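Similar to hydroxylamine oxidoreductase (PDB 6H5L) forms, with a dihaem cytochrome partner, a 60-haem reductase complex from an anammox bacterium, in which the haems make up an extended electron transfer pathway. Local coordinates at the interface of chains A and B and the interface of chains A and C. Coordinates in Å, arbitrary orientation; residue numbers count along the deposited sequence, not the author numbering. Chains: chain A/B, Similar to hydroxylamine oxidoreductase; chain C, Conserved hypothetical cytochrome protein.

Contact 1: the interface of chains A and B. Residues chain A 214, 227-228, 231; chain B 246-248, 251, 479-480.
A:Thr231 meets B:Glu246 and B:Gln479 through polar atoms at both of its ends. Its hydroxyl OG1 donates to the carbonyl O of B:Glu246 over 3.0 Å, arriving well above the carbonyl plane. OG1 is placed there by a first torsion of -62°, which sets it anti to the threonine's carbonyl carbon. The threonine's own carbonyl O accepts from the amide NE2 of B:Gln479 at 2.9 Å, in the carbonyl plane and on a lone pair. The same NE2 also donates to B:Glu246 O (3.1 Å), from the face opposite OG1, so two donors grip that oxygen, and NE2, shared between carbonyls of both chains, limits the turning of the amide. The methyl CG2 turns to B:Gln480, 3.8 Å from its CD. Further along, B:Lys248 reaches past A:Thr214, its CD 3.7 Å from CG2, and its ammonium NZ donates to A:Ala228 O at 3.1 Å. B:Lys251 crosses A:Glu227 at about a right angle, CD to CB 3.8 Å, while its NZ pairs with B:Glu246 OE1 at 3.4 Å within chain B. A:Thr231 lies in the haem-binding CXXCH motif 229-233, whose first cysteine ends the 3-10 helix 226-229. The B side comprises the starts of helices 248-256 and 480-513 and residues preceding them.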
# COMPACT_ATOMS: atom_id res chain seq x y z
N THR A 214 8.11 5.47 -33.61
CA THR A 214 9.50 5.73 -33.95
C THR A 214 10.38 4.50 -33.76
O THR A 214 9.91 3.40 -33.44
CB THR A 214 10.04 6.90 -33.14
OG1 THR A 214 9.64 6.76 -31.77
CG2 THR A 214 9.53 8.23 -33.69
N GLU A 227 1.13 13.63 -31.18
CA GLU A 227 2.46 14.20 -31.36
C GLU A 227 3.31 13.42 -32.35
O GLU A 227 4.31 13.95 -32.85
CB GLU A 227 3.19 14.28 -30.01
CG GLU A 227 2.72 15.41 -29.09
CD GLU A 227 1.40 15.10 -28.39
OE1 GLU A 227 0.93 15.96 -27.62
OE2 GLU A 227 0.86 14.00 -28.59
N ALA A 228 2.93 12.17 -32.66
CA ALA A 228 3.71 11.38 -33.61
C ALA A 228 3.62 11.92 -35.03
O ALA A 228 4.49 11.62 -35.85
CB ALA A 228 3.24 9.93 -33.58
N THR A 231 5.80 16.29 -36.23
CA THR A 231 7.12 16.63 -36.77
C THR A 231 7.04 16.94 -38.26
O THR A 231 7.77 17.81 -38.75
CB THR A 231 8.11 15.50 -36.49
OG1 THR A 231 8.25 15.33 -35.07
CG2 THR A 231 9.48 15.82 -37.08
N GLU B 246 9.88 20.46 -31.84
CA GLU B 246 9.09 19.80 -32.87
C GLU B 246 9.85 18.71 -33.61
O GLU B 246 9.31 18.12 -34.54
CB GLU B 246 8.56 20.84 -33.87
CG GLU B 246 7.78 21.96 -33.21
CD GLU B 246 6.71 21.45 -32.26
OE1 GLU B 246 5.97 20.53 -32.64
OE2 GLU B 246 6.62 21.98 -31.13
N SER B 247 11.10 18.44 -33.22
CA SER B 247 11.81 17.31 -33.79
C SER B 247 11.40 16.02 -33.08
O SER B 247 10.74 16.03 -32.04
CB SER B 247 13.33 17.51 -33.67
OG SER B 247 13.75 17.43 -32.32
N LYS B 248 11.78 14.88 -33.68
CA LYS B 248 11.52 13.60 -33.04
C LYS B 248 12.20 13.51 -31.68
O LYS B 248 11.68 12.86 -30.76
CB LYS B 248 11.98 12.45 -33.94
CG LYS B 248 11.07 12.19 -35.13
CD LYS B 248 9.67 11.78 -34.68
CE LYS B 248 8.81 11.35 -35.86
NZ LYS B 248 7.44 10.95 -35.44
N LYS B 251 9.69 15.65 -29.56
CA LYS B 251 8.38 15.02 -29.43
C LYS B 251 8.44 13.81 -28.50
O LYS B 251 7.52 13.58 -27.71
CB LYS B 251 7.86 14.61 -30.81
CG LYS B 251 7.32 15.77 -31.63
CD LYS B 251 6.18 16.46 -30.90
CE LYS B 251 6.38 17.96 -30.84
NZ LYS B 251 5.49 18.60 -29.83
N GLN B 479 14.65 19.17 -37.62
CA GLN B 479 13.26 19.57 -37.83
C GLN B 479 13.11 19.93 -39.30
O GLN B 479 13.56 20.99 -39.74
CB GLN B 479 12.87 20.73 -36.92
CG GLN B 479 11.46 20.63 -36.36
CD GLN B 479 10.41 20.48 -37.45
OE1 GLN B 479 10.41 21.21 -38.43
NE2 GLN B 479 9.51 19.52 -37.27
N GLN B 480 12.47 19.04 -40.07
CA GLN B 480 12.44 19.20 -41.52
C GLN B 480 11.60 20.39 -41.95
O GLN B 480 11.91 21.03 -42.96
CB GLN B 480 11.92 17.92 -42.18
CG GLN B 480 10.64 17.35 -41.57
CD GLN B 480 10.92 16.26 -40.56
OE1 GLN B 480 11.65 16.46 -39.59
NE2 GLN B 480 10.33 15.09 -40.78

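Contact 2: the interface of chains A and B. Residues chain A 195-196, 198-199, 446; chain B 484, 488.
Apolar packing of B:Trp484 against A:Cys199, A:Gly195 and A:Phe446 makes this a subunit interface between two copies of a multihaem cytochrome of the hydroxylamine oxidoreductase family, and it helps to dock the long helix 480-513 of one copy on the other. A:Cys199 is the first cysteine of a haem-binding CXXCH motif, so the sulphur in the contact is expected to be the one that carries a haem thioether. No nitrogen or oxygen of one chain comes within bonding reach of the other, so the contact is one of packing. The indole has CG anti to its backbone N (chi1 171°), which sends the ring away from the helix into chain A. Over one face stands A:Cys199 SG, 3.5 Å above the plane and offset toward the rim, 3.6 Å from CD2 of B:Trp484. At the edge, in plane, come A:Gly195 C and A:Phe446 CB. The phenyl side chain of A:Phe446 crosses the indole at about a right angle, its CD2 lying 3.3 Å from B:Trp484 CZ2. A:Gln196 runs alongside, pointing the same way, with A:Gln196 CG 3.7 Å from B:Trp484 CZ3 and its amide plane turned 51° from the ring. One helical turn beyond, B:Gln488 bends at its second torsion (77°) and brings its amide carbon CD to A:Gly195 CA at 3.5 Å, with the glycine having no side chain to oppose it.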
# COMPACT_ATOMS: atom_id res chain seq x y z
N GLY A 195 19.70 22.31 -50.12
CA GLY A 195 18.68 23.20 -49.60
C GLY A 195 17.34 22.53 -49.43
O GLY A 195 16.49 23.01 -48.67
N GLN A 196 17.13 21.40 -50.11
CA GLN A 196 15.94 20.58 -49.97
C GLN A 196 16.12 19.48 -48.93
O GLN A 196 15.52 18.40 -49.05
CB GLN A 196 15.56 19.99 -51.33
CG GLN A 196 15.44 21.05 -52.42
CD GLN A 196 15.25 20.47 -53.80
OE1 GLN A 196 14.36 20.89 -54.54
NE2 GLN A 196 16.08 19.50 -54.15
N GLY A 198 15.11 19.27 -45.78
CA GLY A 198 13.86 18.93 -45.12
C GLY A 198 12.88 18.22 -46.02
O GLY A 198 12.01 17.49 -45.52
N CYS A 199 13.00 18.39 -47.34
CA CYS A 199 12.07 17.75 -48.26
C CYS A 199 12.24 16.23 -48.25
O CYS A 199 11.27 15.49 -48.09
CB CYS A 199 12.26 18.31 -49.67
SG CYS A 199 12.13 20.11 -49.78
N PHE A 446 9.38 27.37 -54.30
CA PHE A 446 10.50 26.51 -53.93
C PHE A 446 11.84 27.02 -54.43
O PHE A 446 12.85 26.90 -53.72
CB PHE A 446 10.27 25.09 -54.48
CG PHE A 446 9.00 24.43 -53.99
CD1 PHE A 446 7.76 24.86 -54.44
CD2 PHE A 446 9.05 23.37 -53.11
CE1 PHE A 446 6.60 24.25 -54.00
CE2 PHE A 446 7.89 22.76 -52.66
CZ PHE A 446 6.67 23.20 -53.11
N TRP B 484 13.14 23.61 -44.24
CA TRP B 484 12.72 24.02 -45.57
C TRP B 484 11.76 25.21 -45.55
O TRP B 484 12.02 26.23 -46.20
CB TRP B 484 12.06 22.85 -46.31
CG TRP B 484 11.43 23.29 -47.59
CD1 TRP B 484 10.11 23.55 -47.80
CD2 TRP B 484 12.10 23.54 -48.83
NE1 TRP B 484 9.91 23.95 -49.10
CE2 TRP B 484 11.11 23.95 -49.75
CE3 TRP B 484 13.43 23.46 -49.25
CZ2 TRP B 484 11.42 24.28 -51.07
CZ3 TRP B 484 13.73 23.78 -50.56
CH2 TRP B 484 12.73 24.19 -51.45
N GLN B 488 14.94 27.51 -46.31
CA GLN B 488 15.27 27.61 -47.73
C GLN B 488 14.17 28.30 -48.53
O GLN B 488 14.44 29.24 -49.29
CB GLN B 488 15.53 26.21 -48.30
CG GLN B 488 16.09 26.19 -49.71
CD GLN B 488 17.57 26.53 -49.76
OE1 GLN B 488 18.19 26.77 -48.73
NE2 GLN B 488 18.13 26.56 -50.96

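Contact 3: the interface of chains A and C. Residues chain A 70-71, 74, 76, 79; chain C 79-83.
C:Ile83 pushes into a patch of chain A made by A:Ile70, A:Phe71, A:Gln74, A:Arg76 and A:Leu79, and hides more surface than any other residue here. Its CB lies 3.5 Å from the guanidinium NH1 of A:Arg76. The CG2 branch turns toward A:Leu79 CD1. The other branch, CG1, is anti to the backbone N (chi1 -175°) and passes the amide of A:Gln74, OE1 being 3.6 Å off. At the tip, CD1 meets A:Ile70 CG1 head to head at 3.6 Å, and the aliphatic CG of A:Arg76 at 3.7 Å. Beside this apolar plug, A:Arg76 folds back at its second and third torsions and presents both terminal nitrogens end-on to a single carboxylate oxygen, C:Asp82 OD1: NH1 at 3.1 Å and NH2 at 3.3 Å, the latter on the syn lone pair. The guanidinium and carboxylate planes are 34° apart, and A:Leu79 CD1 covers one guanidinium face, 3.9 Å above its centre. An alanine in place of A:Arg76 would probably leave the C:Asp82 carboxylate without its positive mate and open a gap beside C:Ile83. Farther out, A:Phe71 CE1 meets C:Ile79 CD1 tip to tip at 3.8 Å. C:Ile79 directly follows the axial haem ligand C:Met78, while chain A supplies helix 69-73 and the start of helix 77-87, where a CXXCH motif follows A:Leu79; the contact thus lies close to haem-bearing segments of both proteins.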
# COMPACT_ATOMS: atom_id res chain seq x y z
N ILE A 70 30.81 -11.53 -41.09
CA ILE A 70 31.11 -12.70 -40.27
C ILE A 70 30.05 -12.90 -39.19
O ILE A 70 29.75 -14.04 -38.81
CB ILE A 70 32.53 -12.59 -39.67
CG1 ILE A 70 32.88 -13.87 -38.92
CG2 ILE A 70 32.65 -11.37 -38.77
CD1 ILE A 70 34.25 -13.87 -38.30
N PHE A 71 29.47 -11.81 -38.68
CA PHE A 71 28.42 -11.95 -37.68
C PHE A 71 27.13 -12.45 -38.30
O PHE A 71 26.35 -13.15 -37.63
CB PHE A 71 28.19 -10.61 -36.98
CG PHE A 71 29.46 -9.93 -36.55
CD1 PHE A 71 30.28 -10.50 -35.58
CD2 PHE A 71 29.84 -8.72 -37.11
CE1 PHE A 71 31.45 -9.88 -35.19
CE2 PHE A 71 31.01 -8.09 -36.72
CZ PHE A 71 31.81 -8.68 -35.76
N GLN A 74 27.76 -16.54 -39.59
CA GLN A 74 27.66 -17.56 -38.56
C GLN A 74 26.47 -17.33 -37.64
O GLN A 74 26.41 -17.94 -36.56
CB GLN A 74 28.96 -17.63 -37.76
CG GLN A 74 30.16 -18.05 -38.60
CD GLN A 74 31.43 -18.19 -37.79
OE1 GLN A 74 31.41 -18.61 -36.63
NE2 GLN A 74 32.56 -17.84 -38.40
N ARG A 76 25.43 -15.05 -35.62
CA ARG A 76 25.75 -14.63 -34.26
C ARG A 76 24.87 -13.44 -33.87
O ARG A 76 25.29 -12.29 -33.81
CB ARG A 76 27.23 -14.29 -34.14
CG ARG A 76 28.16 -15.47 -34.40
CD ARG A 76 27.90 -16.61 -33.42
NE ARG A 76 28.06 -16.17 -32.04
CZ ARG A 76 29.22 -16.22 -31.38
NH1 ARG A 76 30.31 -16.67 -31.98
NH2 ARG A 76 29.28 -15.80 -30.12
N LEU A 79 26.15 -11.47 -30.80
CA LEU A 79 27.21 -10.47 -30.93
C LEU A 79 26.66 -9.12 -31.37
O LEU A 79 27.27 -8.09 -31.07
CB LEU A 79 28.28 -10.96 -31.91
CG LEU A 79 29.16 -12.10 -31.39
CD1 LEU A 79 30.11 -12.58 -32.47
CD2 LEU A 79 29.92 -11.64 -30.15
N ILE C 79 34.21 -6.93 -28.10
CA ILE C 79 33.43 -8.17 -27.98
C ILE C 79 34.37 -9.35 -27.79
O ILE C 79 35.57 -9.24 -28.09
CB ILE C 79 32.54 -8.39 -29.21
CG1 ILE C 79 33.40 -8.52 -30.47
CG2 ILE C 79 31.54 -7.26 -29.34
CD1 ILE C 79 32.64 -9.02 -31.68
N PRO C 80 33.89 -10.48 -27.28
CA PRO C 80 34.68 -11.71 -27.37
C PRO C 80 34.83 -12.13 -28.82
O PRO C 80 33.92 -11.95 -29.64
CB PRO C 80 33.85 -12.73 -26.58
CG PRO C 80 32.91 -11.91 -25.75
CD PRO C 80 32.63 -10.68 -26.54
N TRP C 81 35.99 -12.68 -29.15
CA TRP C 81 36.26 -13.18 -30.49
C TRP C 81 36.32 -14.70 -30.53
O TRP C 81 37.07 -15.27 -31.33
CB TRP C 81 37.53 -12.55 -31.06
CG TRP C 81 37.33 -11.10 -31.38
CD1 TRP C 81 37.71 -10.04 -30.62
CD2 TRP C 81 36.67 -10.56 -32.53
NE1 TRP C 81 37.35 -8.87 -31.24
CE2 TRP C 81 36.70 -9.16 -32.41
CE3 TRP C 81 36.06 -11.13 -33.66
CZ2 TRP C 81 36.16 -8.31 -33.37
CZ3 TRP C 81 35.52 -10.28 -34.61
CH2 TRP C 81 35.57 -8.89 -34.46
N ASP C 82 35.54 -15.36 -29.67
CA ASP C 82 35.34 -16.79 -29.79
C ASP C 82 34.77 -17.18 -31.15
O ASP C 82 34.87 -18.35 -31.54
CB ASP C 82 34.40 -17.28 -28.68
CG ASP C 82 33.03 -16.64 -28.76
OD1 ASP C 82 32.17 -17.17 -29.49
OD2 ASP C 82 32.81 -15.61 -28.08
N ILE C 83 34.18 -16.22 -31.86
CA ILE C 83 33.71 -16.46 -33.22
C ILE C 83 34.87 -16.82 -34.14
O ILE C 83 34.69 -17.53 -35.13
CB ILE C 83 32.94 -15.22 -33.73
CG1 ILE C 83 32.32 -15.48 -35.10
CG2 ILE C 83 33.84 -14.00 -33.76
CD1 ILE C 83 31.48 -14.32 -35.61

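Contact 4: the interface of chains A and B. Residues chain A 230-231, 234; chain B 246, 479, 486.
A:Met234 and B:Glu246 hide the most surface here, and B:Gln479 lies against the methionine beside them. The thioether sulphur SD of A:Met234 carries the packing: it rests 3.8 Å from B:Glu246 CB and 3.8 Å from the amide carbon CD of B:Gln479, crossing both side chains at a slant. SD gets there because CG sits between the backbone N and the carbonyl carbon (chi1 55°) and the chain then runs extended to the sulphur. A bend at the third torsion (-67°) swings the methyl CE onward to B:Trp486, which it meets at CZ2 over 3.9 Å, the two side chains standing at about a right angle. B:Glu246 bends at its second torsion; its aliphatic CB and CG face the sulphur, while its carboxylate OE1 comes within 4.2 Å of A:Met230 CE, a loose contact. The amide of B:Gln479 is held by the hydrogen bonds that its NE2 makes with carbonyls of both chains, which probably helps to keep its CD against the sulphur. An alanine in place of B:Gln479 would probably leave the A:Thr231 carbonyl without its donor and open a gap beside A:Met234 SD. A:Met230 lies between the cysteines of the CXXCH motif, and A:Met234 directly follows its histidine, expected to be an axial haem ligand; on chain B the partners are the loop residue B:Glu246, B:Gln479 just before helix 480-513, and B:Trp486 within that helix.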
# COMPACT_ATOMS: atom_id res chain seq x y z
N MET A 230 3.25 15.35 -35.70
CA MET A 230 3.45 16.79 -35.72
C MET A 230 4.84 17.21 -36.19
O MET A 230 5.03 18.38 -36.52
CB MET A 230 3.16 17.37 -34.34
CG MET A 230 1.83 16.91 -33.76
SD MET A 230 1.21 17.98 -32.45
CE MET A 230 2.70 18.22 -31.49
N THR A 231 5.80 16.29 -36.23
CA THR A 231 7.12 16.63 -36.77
C THR A 231 7.04 16.94 -38.26
O THR A 231 7.77 17.81 -38.75
CB THR A 231 8.11 15.50 -36.49
OG1 THR A 231 8.25 15.33 -35.07
CG2 THR A 231 9.48 15.82 -37.08
N MET A 234 3.21 20.23 -40.03
CA MET A 234 3.23 21.57 -39.47
C MET A 234 3.68 22.54 -40.56
O MET A 234 4.16 22.13 -41.62
CB MET A 234 4.15 21.66 -38.25
CG MET A 234 5.57 21.19 -38.53
SD MET A 234 6.70 21.46 -37.15
CE MET A 234 6.79 23.25 -37.13
N GLU B 246 9.88 20.46 -31.84
CA GLU B 246 9.09 19.80 -32.87
C GLU B 246 9.85 18.71 -33.61
O GLU B 246 9.31 18.12 -34.54
CB GLU B 246 8.56 20.84 -33.87
CG GLU B 246 7.78 21.96 -33.21
CD GLU B 246 6.71 21.45 -32.26
OE1 GLU B 246 5.97 20.53 -32.64
OE2 GLU B 246 6.62 21.98 -31.13
N GLN B 479 14.65 19.17 -37.62
CA GLN B 479 13.26 19.57 -37.83
C GLN B 479 13.11 19.93 -39.30
O GLN B 479 13.56 20.99 -39.74
CB GLN B 479 12.87 20.73 -36.92
CG GLN B 479 11.46 20.63 -36.36
CD GLN B 479 10.41 20.48 -37.45
OE1 GLN B 479 10.41 21.21 -38.43
NE2 GLN B 479 9.51 19.52 -37.27
N TRP B 486 10.61 27.26 -43.05
CA TRP B 486 11.07 28.47 -42.36
C TRP B 486 12.42 28.94 -42.88
O TRP B 486 12.84 30.06 -42.56
CB TRP B 486 11.17 28.24 -40.84
CG TRP B 486 9.93 27.70 -40.17
CD1 TRP B 486 8.86 27.09 -40.76
CD2 TRP B 486 9.65 27.72 -38.76
NE1 TRP B 486 7.93 26.73 -39.80
CE2 TRP B 486 8.39 27.10 -38.57
CE3 TRP B 486 10.34 28.20 -37.64
CZ2 TRP B 486 7.81 26.96 -37.31
CZ3 TRP B 486 9.76 28.05 -36.39
CH2 TRP B 486 8.51 27.44 -36.24

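Contacts 1 and 4 are two halves of one patch: their C-alpha centres are about 6 Å apart, and they share A:Thr231, B:Glu246 and B:Gln479. Contact 2 lies about 17 Å from contact 1 and 13 Å from contact 4, and helix 480-513 of chain B contributes to all three, so that one helix spans two CXXCH segments of chain A. Contact 3 stands apart, centre to centre about 36 Å from contact 1, about 41 Å from contact 4 and about 43 Å from contact 2, and recruits the dihaem protein. Joining like subunits and attaching the partner therefore use separate surfaces of chain A, both bordering haem-binding motifs.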